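Bacterial Pleckstrin homology domain-containing protein (Shewanella loihica PV-4, PDB 3DCX) is of unknown function but adopts a bacterial pleckstrin-homology domain fold and assembles into a multi-subunit complex. Local coordinates at residues A[65-70]-A[84-89]. Residues are numbered along the deposited sequence; the frame is centred on the assembly and turned at random.
Sequences KAITHF and LKLWIS
The carbonyl oxygen of W87 is gripped by residues 67-70 at two points: T68 N donates to W87 O at 3.0 Å, tilted 24° from the carbonyl plane, and the CA-H of I67 adds a softer contact from I67 CA to W87 O at 3.3 Å. In return W87 N bonds to H69 O at 3.0 Å, and at the far end S89 N meets A66 O at 2.9 Å in a nearly straight bond. I67 lies opposite I88 and F70 opposite L86, so T68 and H69 together face W87: a beta bulge in this antiparallel hairpin of the PH-like fold. H69 CG lies between the backbone N and the carbonyl carbon (chi1 59°), a placement from which the imidazole forms an offset stack with the five-membered ring of W87, the planes 9° apart. H69 CE1 lies over the centre of the W87 ring, 3.3 Å from W87 CD2. The imidazole is also held by hydrogen bonds between ND1 and H60 NE2 and between NE2 and Q91 OE1, both partners on the second subunit, and the H60 ring there also meets the W87 ring. An alanine in place of W87 would probably leave the H69 imidazole without its stacking partner and open a gap beside H60 of the second subunit. On the other face, L86 CD2 touches F70 CB at 3.8 Å and I67 CG2 at 4.2 Å, while the F70 side chain packs on helix 105-116.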
# COMPACT_ATOMS: atom_id res chain seq x y z
N LYS A 65 -2.21 8.19 7.88
CA LYS A 65 -1.51 7.68 6.69
C LYS A 65 -2.33 6.65 5.90
O LYS A 65 -2.03 6.37 4.75
CB LYS A 65 -0.12 7.16 7.05
CG LYS A 65 -0.11 6.07 8.10
CD LYS A 65 1.13 6.12 9.03
CE LYS A 65 1.02 5.07 10.17
NZ LYS A 65 0.73 3.69 9.68
N ALA A 66 -3.41 6.14 6.50
CA ALA A 66 -4.33 5.21 5.83
C ALA A 66 -5.43 5.93 5.05
O ALA A 66 -6.18 5.31 4.28
CB ALA A 66 -4.98 4.30 6.86
N ILE A 67 -5.57 7.23 5.28
CA ILE A 67 -6.58 8.03 4.61
C ILE A 67 -5.98 8.44 3.27
O ILE A 67 -5.13 9.34 3.20
CB ILE A 67 -7.00 9.29 5.41
CG1 ILE A 67 -7.51 8.92 6.80
CG2 ILE A 67 -8.07 10.02 4.70
CD1 ILE A 67 -7.70 10.11 7.71
N THR A 68 -6.40 7.78 2.22
CA THR A 68 -5.76 7.94 0.91
C THR A 68 -6.29 9.16 0.15
O THR A 68 -5.62 9.74 -0.71
CB THR A 68 -5.98 6.68 0.07
OG1 THR A 68 -7.39 6.45 -0.04
CG2 THR A 68 -5.33 5.46 0.77
N HIS A 69 -7.52 9.53 0.46
CA HIS A 69 -8.14 10.74 -0.05
C HIS A 69 -9.40 11.01 0.75
O HIS A 69 -9.87 10.17 1.54
CB HIS A 69 -8.35 10.72 -1.58
CG HIS A 69 -9.20 9.60 -2.12
ND1 HIS A 69 -10.31 9.83 -2.91
CD2 HIS A 69 -9.06 8.26 -2.07
CE1 HIS A 69 -10.84 8.68 -3.27
NE2 HIS A 69 -10.10 7.71 -2.77
N PHE A 70 -9.90 12.23 0.62
CA PHE A 70 -11.07 12.63 1.39
C PHE A 70 -11.79 13.75 0.70
O PHE A 70 -11.24 14.42 -0.15
CB PHE A 70 -10.68 13.01 2.84
CG PHE A 70 -9.64 14.10 2.95
CD1 PHE A 70 -8.30 13.81 2.90
CD2 PHE A 70 -10.03 15.42 3.10
CE1 PHE A 70 -7.35 14.81 3.00
CE2 PHE A 70 -9.09 16.43 3.20
CZ PHE A 70 -7.75 16.13 3.17
N LEU A 84 -18.51 14.62 5.37
CA LEU A 84 -17.10 14.23 5.22
C LEU A 84 -17.05 12.78 4.75
O LEU A 84 -17.66 11.91 5.36
CB LEU A 84 -16.34 14.39 6.55
CG LEU A 84 -14.87 13.93 6.69
CD1 LEU A 84 -13.95 14.87 5.92
CD2 LEU A 84 -14.46 13.88 8.16
N LYS A 85 -16.35 12.54 3.64
CA LYS A 85 -16.06 11.21 3.15
C LYS A 85 -14.55 10.96 3.34
O LYS A 85 -13.71 11.79 2.95
CB LYS A 85 -16.41 11.08 1.68
CG LYS A 85 -17.85 11.43 1.32
CD LYS A 85 -18.14 11.06 -0.13
CE LYS A 85 -19.63 10.92 -0.39
NZ LYS A 85 -19.92 10.95 -1.84
N LEU A 86 -14.22 9.84 3.99
CA LEU A 86 -12.80 9.45 4.19
C LEU A 86 -12.60 8.12 3.52
O LEU A 86 -13.31 7.17 3.83
CB LEU A 86 -12.44 9.31 5.66
CG LEU A 86 -12.53 10.52 6.60
CD1 LEU A 86 -12.24 10.04 8.03
CD2 LEU A 86 -11.58 11.65 6.24
N TRP A 87 -11.67 8.05 2.57
CA TRP A 87 -11.35 6.76 1.96
C TRP A 87 -10.20 6.17 2.71
O TRP A 87 -9.17 6.80 2.89
CB TRP A 87 -11.01 6.91 0.51
CG TRP A 87 -12.18 7.04 -0.35
CD1 TRP A 87 -12.83 6.02 -1.03
CD2 TRP A 87 -12.89 8.23 -0.66
NE1 TRP A 87 -13.87 6.53 -1.75
CE2 TRP A 87 -13.93 7.88 -1.55
CE3 TRP A 87 -12.73 9.57 -0.29
CZ2 TRP A 87 -14.82 8.81 -2.05
CZ3 TRP A 87 -13.60 10.50 -0.80
CH2 TRP A 87 -14.64 10.11 -1.68
N ILE A 88 -10.39 4.95 3.17
CA ILE A 88 -9.38 4.22 3.91
C ILE A 88 -8.78 3.15 3.00
O ILE A 88 -9.51 2.38 2.36
CB ILE A 88 -9.96 3.62 5.16
CG1 ILE A 88 -10.54 4.72 6.07
CG2 ILE A 88 -8.89 2.78 5.91
CD1 ILE A 88 -11.51 4.15 7.13
N SER A 89 -7.46 3.12 2.96
CA SER A 89 -6.72 2.15 2.16
C SER A 89 -7.29 0.74 2.32
O SER A 89 -7.37 0.21 3.44
CB SER A 89 -5.26 2.15 2.57
OG SER A 89 -4.58 1.22 1.79